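Long-range contact in Eps1p (PDB 4TW5), which belongs by fold to the thioredoxin-like proteins and probably carries a second domain of similar build: residues A[90-100]-A[113-124]. Sequence-based numbering, arbitrary orientation.
Sequences LYNPSGYIKSF and FARRESMDPNNL
Phe100, beside the last hairpin of a thioredoxin fold, stacks on Phe113 of the helix that follows. The Phe100 and Phe113 ring centroids lie 4.5 Å apart and the planes are inclined by 30°, an offset stack in which each ring reaches past the other toward its partner's CB. Each also lays its own CB against its partner: Phe100 CB sits 4.0 Å from the Phe113 centroid, 18° off the ring normal, whereas Phe113 CB lies off-centre over Phe100. Glu117 CG lies over the rim of the opposite face of the Phe113 ring, which is thus sandwiched between Glu117 CG and Phe100 CD1, and Lys98 CD meets its edge.

The hairpin pairs strands 87-92 and 95-99 through a type I turn from Asn92 to Gly95, and a classic beta bulge makes Ile97 and Lys98 both face Leu90. Helix 107-118 packs over that surface, Leu90 and Phe113 both also touching Ile29 of the neighbouring strand 27-33. From the bulge, the Lys98 chain bends at chi3 (73°) and brings NZ 3.0 Å from both Glu117 OE1 and Glu117 OE2, a salt bridge whose individual hydrogen bonds are weak. Asp259 also pairs with this ammonium, linking the contact to the C-terminal part of the chain.

Asn123 holds the carboxylate from the side, about a right angle from Lys98: ND2 donates to the anti lone pair of Glu117 OE1 and to Glu117 O, both at 2.9 Å and near the amide plane, so the two bonds should hold that amide's rotation. Asn123 OD1 then faces Ile97 CD1 at 3.3 Å, while Leu90 CD2 lies 3.8 Å from Glu117 CG. Nearer the turn, Asn92 ND2 gives Asn123 O a weak hydrogen bond of 3.3 Å, and Pro93 CD touches Leu124 CD2.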
ATOM      1  N   LEU A  90     -14.733  -9.035  44.165  1.00 34.14           N
ATOM      2  CA  LEU A  90     -15.784  -8.108  43.764  1.00 28.92           C
ATOM      3  C   LEU A  90     -17.140  -8.804  43.586  1.00 34.89           C
ATOM      4  O   LEU A  90     -17.269  -9.788  42.854  1.00 38.57           O
ATOM      5  CB  LEU A  90     -15.415  -7.384  42.469  1.00 32.39           C
ATOM      6  CG  LEU A  90     -16.414  -6.308  41.992  1.00 31.03           C
ATOM      7  CD1 LEU A  90     -16.459  -5.092  42.958  1.00 25.53           C
ATOM      8  CD2 LEU A  90     -16.071  -5.852  40.595  1.00 26.80           C
ATOM      9  N   TYR A  91     -18.156  -8.282  44.256  1.00 33.25           N
ATOM     10  CA  TYR A  91     -19.510  -8.792  44.130  1.00 27.37           C
ATOM     11  C   TYR A  91     -20.440  -7.707  43.624  1.00 31.40           C
ATOM     12  O   TYR A  91     -20.167  -6.518  43.793  1.00 27.66           O
ATOM     13  CB  TYR A  91     -20.010  -9.315  45.469  1.00 30.56           C
ATOM     14  CG  TYR A  91     -19.424 -10.650  45.875  1.00 35.78           C
ATOM     15  CD1 TYR A  91     -18.114 -10.744  46.331  1.00 34.24           C
ATOM     16  CD2 TYR A  91     -20.191 -11.808  45.846  1.00 35.06           C
ATOM     17  CE1 TYR A  91     -17.574 -11.963  46.717  1.00 38.10           C
ATOM     18  CE2 TYR A  91     -19.657 -13.033  46.232  1.00 35.93           C
ATOM     19  CZ  TYR A  91     -18.348 -13.093  46.670  1.00 40.04           C
ATOM     20  OH  TYR A  91     -17.805 -14.283  47.066  1.00 46.05           O
ATOM     21  N   ASN A  92     -21.500  -8.109  42.933  1.00 31.83           N
ATOM     22  CA  ASN A  92     -22.587  -7.185  42.653  1.00 25.39           C
ATOM     23  C   ASN A  92     -23.857  -7.812  43.262  1.00 26.41           C
ATOM     24  O   ASN A  92     -23.762  -8.862  43.903  1.00 32.05           O
ATOM     25  CB  ASN A  92     -22.669  -6.858  41.158  1.00 27.63           C
ATOM     26  CG  ASN A  92     -22.981  -8.073  40.261  1.00 29.22           C
ATOM     27  OD1 ASN A  92     -23.311  -9.168  40.713  1.00 30.19           O
ATOM     28  ND2 ASN A  92     -22.882  -7.845  38.964  1.00 25.80           N
ATOM     29  N   PRO A  93     -25.028  -7.168  43.123  1.00 24.90           N
ATOM     30  CA  PRO A  93     -26.253  -7.817  43.634  1.00 28.03           C
ATOM     31  C   PRO A  93     -26.554  -9.224  43.072  1.00 27.49           C
ATOM     32  O   PRO A  93     -27.264  -9.993  43.728  1.00 22.77           O
ATOM     33  CB  PRO A  93     -27.364  -6.836  43.217  1.00 33.06           C
ATOM     34  CG  PRO A  93     -26.694  -5.516  43.150  1.00 27.99           C
ATOM     35  CD  PRO A  93     -25.289  -5.779  42.676  1.00 27.04           C
ATOM     36  N   SER A  94     -26.065  -9.547  41.879  1.00 23.99           N
ATOM     37  CA  SER A  94     -26.210 -10.918  41.356  1.00 30.50           C
ATOM     38  C   SER A  94     -25.205 -11.911  41.929  1.00 36.87           C
ATOM     39  O   SER A  94     -25.350 -13.114  41.712  1.00 39.12           O
ATOM     40  CB  SER A  94     -26.127 -10.965  39.829  1.00 23.30           C
ATOM     41  OG  SER A  94     -26.988 -10.007  39.235  1.00 23.90           O
ATOM     42  N   GLY A  95     -24.154 -11.436  42.591  1.00 28.93           N
ATOM     43  CA  GLY A  95     -23.199 -12.373  43.142  1.00 30.00           C
ATOM     44  C   GLY A  95     -21.763 -12.091  42.749  1.00 36.28           C
ATOM     45  O   GLY A  95     -21.399 -10.963  42.380  1.00 33.66           O
ATOM     46  N   TYR A  96     -20.934 -13.123  42.867  1.00 37.08           N
ATOM     47  CA  TYR A  96     -19.514 -13.011  42.566  1.00 38.73           C
ATOM     48  C   TYR A  96     -19.278 -12.514  41.136  1.00 38.20           C
ATOM     49  O   TYR A  96     -20.034 -12.841  40.231  1.00 38.41           O
ATOM     50  CB  TYR A  96     -18.829 -14.360  42.778  1.00 38.52           C
ATOM     51  CG  TYR A  96     -17.363 -14.373  42.433  1.00 40.21           C
ATOM     52  CD1 TYR A  96     -16.448 -13.796  43.290  1.00 40.11           C
ATOM     53  CD2 TYR A  96     -16.883 -14.994  41.279  1.00 44.39           C
ATOM     54  CE1 TYR A  96     -15.101 -13.805  43.014  1.00 45.01           C
ATOM     55  CE2 TYR A  96     -15.512 -15.015  40.996  1.00 41.51           C
ATOM     56  CZ  TYR A  96     -14.630 -14.412  41.880  1.00 43.94           C
ATOM     57  OH  TYR A  96     -13.268 -14.390  41.654  1.00 49.16           O
ATOM     58  N   ILE A  97     -18.250 -11.690  40.960  1.00 38.27           N
ATOM     59  CA  ILE A  97     -17.861 -11.208  39.650  1.00 37.15           C
ATOM     60  C   ILE A  97     -16.431 -11.633  39.319  1.00 40.56           C
ATOM     61  O   ILE A  97     -16.206 -12.323  38.323  1.00 39.52           O
ATOM     62  CB  ILE A  97     -17.980  -9.681  39.543  1.00 36.17           C
ATOM     63  CG1 ILE A  97     -19.448  -9.265  39.532  1.00 37.00           C
ATOM     64  CG2 ILE A  97     -17.357  -9.175  38.258  1.00 39.29           C
ATOM     65  CD1 ILE A  97     -19.642  -7.768  39.465  1.00 29.35           C
ATOM     66  N   LYS A  98     -15.479 -11.255  40.168  1.00 36.07           N
ATOM     67  CA  LYS A  98     -14.069 -11.521  39.904  1.00 39.80           C
ATOM     68  C   LYS A  98     -13.219 -11.320  41.152  1.00 43.42           C
ATOM     69  O   LYS A  98     -13.679 -10.718  42.114  1.00 40.87           O
ATOM     70  CB  LYS A  98     -13.576 -10.597  38.791  1.00 45.54           C
ATOM     71  CG  LYS A  98     -13.397  -9.155  39.261  1.00 42.97           C
ATOM     72  CD  LYS A  98     -12.783  -8.263  38.197  1.00 42.46           C
ATOM     73  CE  LYS A  98     -13.767  -7.952  37.098  1.00 46.26           C
ATOM     74  NZ  LYS A  98     -13.199  -6.890  36.219  1.00 49.99           N
ATOM     75  N   SER A  99     -11.984 -11.819  41.139  1.00 44.13           N
ATOM     76  CA  SER A  99     -11.054 -11.600  42.257  1.00 46.23           C
ATOM     77  C   SER A  99      -9.954 -10.627  41.873  1.00 44.27           C
ATOM     78  O   SER A  99      -9.568 -10.549  40.715  1.00 54.77           O
ATOM     79  CB  SER A  99     -10.427 -12.919  42.729  1.00 46.91           C
ATOM     80  OG  SER A  99     -11.410 -13.796  43.265  1.00 51.02           O
ATOM     81  N   PHE A 100      -9.424  -9.918  42.860  1.00 44.62           N
ATOM     82  CA  PHE A 100      -8.337  -8.972  42.645  1.00 49.45           C
ATOM     83  C   PHE A 100      -7.019  -9.551  43.172  1.00 49.02           C
ATOM     84  O   PHE A 100      -6.704  -9.451  44.359  1.00 51.08           O
ATOM     85  CB  PHE A 100      -8.671  -7.640  43.319  1.00 43.44           C
ATOM     86  CG  PHE A 100      -7.586  -6.601  43.217  1.00 44.67           C
ATOM     87  CD1 PHE A 100      -7.347  -5.941  42.025  1.00 46.84           C
ATOM     88  CD2 PHE A 100      -6.842  -6.244  44.329  1.00 46.94           C
ATOM     89  CE1 PHE A 100      -6.363  -4.960  41.940  1.00 49.51           C
ATOM     90  CE2 PHE A 100      -5.863  -5.265  44.248  1.00 44.19           C
ATOM     91  CZ  PHE A 100      -5.621  -4.625  43.059  1.00 42.63           C
ATOM     92  N   PHE A 113      -8.483   0.052  41.559  1.00 26.73           N
ATOM     93  CA  PHE A 113      -9.351  -1.063  41.243  1.00 27.80           C
ATOM     94  C   PHE A 113     -10.820  -0.757  41.451  1.00 32.41           C
ATOM     95  O   PHE A 113     -11.648  -1.161  40.643  1.00 35.60           O
ATOM     96  CB  PHE A 113      -8.960  -2.286  42.067  1.00 38.60           C
ATOM     97  CG  PHE A 113      -9.874  -3.457  41.888  1.00 34.56           C
ATOM     98  CD1 PHE A 113      -9.960  -4.110  40.678  1.00 36.73           C
ATOM     99  CD2 PHE A 113     -10.636  -3.914  42.947  1.00 36.95           C
ATOM    100  CE1 PHE A 113     -10.807  -5.197  40.528  1.00 39.95           C
ATOM    101  CE2 PHE A 113     -11.473  -4.997  42.809  1.00 34.45           C
ATOM    102  CZ  PHE A 113     -11.563  -5.644  41.599  1.00 35.35           C
ATOM    103  N   ALA A 114     -11.174  -0.094  42.544  1.00 30.89           N
ATOM    104  CA  ALA A 114     -12.573   0.258  42.695  1.00 33.92           C
ATOM    105  C   ALA A 114     -12.981   1.260  41.593  1.00 31.09           C
ATOM    106  O   ALA A 114     -14.001   1.062  40.910  1.00 33.80           O
ATOM    107  CB  ALA A 114     -12.857   0.805  44.089  1.00 22.09           C
ATOM    108  N   ARG A 115     -12.166   2.286  41.363  1.00 24.81           N
ATOM    109  CA  ARG A 115     -12.475   3.246  40.298  1.00 31.33           C
ATOM    110  C   ARG A 115     -12.549   2.577  38.916  1.00 29.71           C
ATOM    111  O   ARG A 115     -13.414   2.887  38.118  1.00 29.49           O
ATOM    112  CB  ARG A 115     -11.452   4.377  40.257  1.00 31.74           C
ATOM    113  CG  ARG A 115     -11.504   5.299  41.452  1.00 28.88           C
ATOM    114  CD  ARG A 115     -10.358   6.248  41.412  1.00 29.41           C
ATOM    115  NE  ARG A 115     -10.412   7.231  42.478  1.00 43.83           N
ATOM    116  CZ  ARG A 115      -9.381   7.988  42.835  1.00 44.47           C
ATOM    117  NH1 ARG A 115      -8.226   7.861  42.196  1.00 41.97           N
ATOM    118  NH2 ARG A 115      -9.510   8.874  43.818  1.00 45.60           N
ATOM    119  N   ARG A 116     -11.640   1.652  38.653  1.00 32.00           N
ATOM    120  CA  ARG A 116     -11.623   0.929  37.383  1.00 38.05           C
ATOM    121  C   ARG A 116     -12.957   0.181  37.172  1.00 33.14           C
ATOM    122  O   ARG A 116     -13.591   0.295  36.135  1.00 29.58           O
ATOM    123  CB  ARG A 116     -10.416  -0.024  37.362  1.00 31.33           C
ATOM    124  CG  ARG A 116      -9.899  -0.374  35.989  1.00 37.20           C
ATOM    125  CD  ARG A 116      -8.635  -1.245  36.053  1.00 31.75           C
ATOM    126  NE  ARG A 116      -7.594  -0.574  36.805  1.00 34.81           N
ATOM    127  CZ  ARG A 116      -7.087  -1.026  37.942  1.00 32.37           C
ATOM    128  NH1 ARG A 116      -7.495  -2.179  38.438  1.00 33.73           N
ATOM    129  NH2 ARG A 116      -6.165  -0.324  38.574  1.00 34.09           N
ATOM    130  N   GLU A 117     -13.396  -0.526  38.205  1.00 30.60           N
ATOM    131  CA  GLU A 117     -14.588  -1.336  38.152  1.00 28.60           C
ATOM    132  C   GLU A 117     -15.890  -0.563  38.095  1.00 29.95           C
ATOM    133  O   GLU A 117     -16.898  -1.098  37.641  1.00 32.35           O
ATOM    134  CB  GLU A 117     -14.614  -2.285  39.352  1.00 25.22           C
ATOM    135  CG  GLU A 117     -13.492  -3.330  39.267  1.00 32.74           C
ATOM    136  CD  GLU A 117     -13.455  -4.083  37.932  1.00 36.74           C
ATOM    137  OE1 GLU A 117     -14.531  -4.420  37.372  1.00 33.79           O
ATOM    138  OE2 GLU A 117     -12.335  -4.315  37.431  1.00 40.64           O
ATOM    139  N   SER A 118     -15.897   0.668  38.585  1.00 28.60           N
ATOM    140  CA  SER A 118     -17.097   1.482  38.508  1.00 31.84           C
ATOM    141  C   SER A 118     -17.381   1.885  37.061  1.00 35.33           C
ATOM    142  O   SER A 118     -18.506   2.215  36.714  1.00 30.81           O
ATOM    143  CB  SER A 118     -16.984   2.733  39.385  1.00 31.23           C
ATOM    144  OG  SER A 118     -16.367   3.770  38.667  1.00 35.60           O
ATOM    145  N   MET A 119     -16.369   1.833  36.206  1.00 36.74           N
ATOM    146  CA  MET A 119     -16.568   2.255  34.826  1.00 35.23           C
ATOM    147  C   MET A 119     -16.854   1.101  33.885  1.00 35.94           C
ATOM    148  O   MET A 119     -16.950   1.286  32.681  1.00 39.45           O
ATOM    149  CB  MET A 119     -15.364   3.035  34.335  1.00 34.32           C
ATOM    150  CG  MET A 119     -15.551   4.519  34.526  1.00 32.72           C
ATOM    151  SD  MET A 119     -13.959   5.230  34.443  1.00 41.90           S
ATOM    152  CE  MET A 119     -14.173   6.684  33.437  1.00 43.87           C
ATOM    153  N   ASP A 120     -16.962  -0.097  34.436  1.00 34.89           N
ATOM    154  CA  ASP A 120     -17.470  -1.231  33.694  1.00 31.93           C
ATOM    155  C   ASP A 120     -19.003  -1.247  33.795  1.00 35.17           C
ATOM    156  O   ASP A 120     -19.550  -1.598  34.838  1.00 37.74           O
ATOM    157  CB  ASP A 120     -16.833  -2.510  34.238  1.00 26.26           C
ATOM    158  CG  ASP A 120     -17.097  -3.728  33.376  1.00 36.85           C
ATOM    159  OD1 ASP A 120     -18.138  -3.799  32.652  1.00 30.41           O
ATOM    160  OD2 ASP A 120     -16.231  -4.628  33.435  1.00 34.50           O
ATOM    161  N   PRO A 121     -19.698  -0.930  32.684  1.00 37.02           N
ATOM    162  CA  PRO A 121     -21.156  -0.774  32.687  1.00 32.35           C
ATOM    163  C   PRO A 121     -21.854  -2.059  33.046  1.00 37.12           C
ATOM    164  O   PRO A 121     -22.983  -1.999  33.506  1.00 35.78           O
ATOM    165  CB  PRO A 121     -21.485  -0.368  31.249  1.00 35.30           C
ATOM    166  CG  PRO A 121     -20.188  -0.007  30.627  1.00 36.20           C
ATOM    167  CD  PRO A 121     -19.153  -0.823  31.323  1.00 31.82           C
ATOM    168  N   ASN A 122     -21.204  -3.198  32.817  1.00 35.77           N
ATOM    169  CA  ASN A 122     -21.831  -4.492  33.084  1.00 33.15           C
ATOM    170  C   ASN A 122     -21.942  -4.793  34.581  1.00 37.43           C
ATOM    171  O   ASN A 122     -22.746  -5.629  34.984  1.00 38.03           O
ATOM    172  CB  ASN A 122     -21.025  -5.626  32.423  1.00 36.27           C
ATOM    173  CG  ASN A 122     -20.817  -5.421  30.916  1.00 38.61           C
ATOM    174  OD1 ASN A 122     -21.760  -5.546  30.125  1.00 32.55           O
ATOM    175  ND2 ASN A 122     -19.572  -5.102  30.516  1.00 27.94           N
ATOM    176  N   ASN A 123     -21.156  -4.093  35.406  1.00 33.01           N
ATOM    177  CA  ASN A 123     -21.118  -4.374  36.840  1.00 34.67           C
ATOM    178  C   ASN A 123     -22.398  -3.902  37.528  1.00 32.99           C
ATOM    179  O   ASN A 123     -22.931  -4.568  38.424  1.00 30.46           O
ATOM    180  CB  ASN A 123     -19.877  -3.756  37.490  1.00 31.58           C
ATOM    181  CG  ASN A 123     -18.603  -4.590  37.237  1.00 28.41           C
ATOM    182  OD1 ASN A 123     -18.678  -5.788  36.985  1.00 29.06           O
ATOM    183  ND2 ASN A 123     -17.442  -3.956  37.340  1.00 27.68           N
ATOM    184  N   LEU A 124     -22.875  -2.732  37.144  1.00 29.26           N
ATOM    185  CA  LEU A 124     -24.146  -2.278  37.692  1.00 43.34           C
ATOM    186  C   LEU A 124     -25.175  -2.100  36.591  1.00 40.65           C
ATOM    187  O   LEU A 124     -26.212  -1.484  36.809  1.00 45.53           O
ATOM    188  CB  LEU A 124     -23.965  -0.977  38.475  1.00 33.24           C
ATOM    189  CG  LEU A 124     -23.368  -1.254  39.846  1.00 39.57           C
ATOM    190  CD1 LEU A 124     -23.240   0.026  40.663  1.00 37.97           C
ATOM    191  CD2 LEU A 124     -24.229  -2.282  40.576  1.00 35.05           C
TER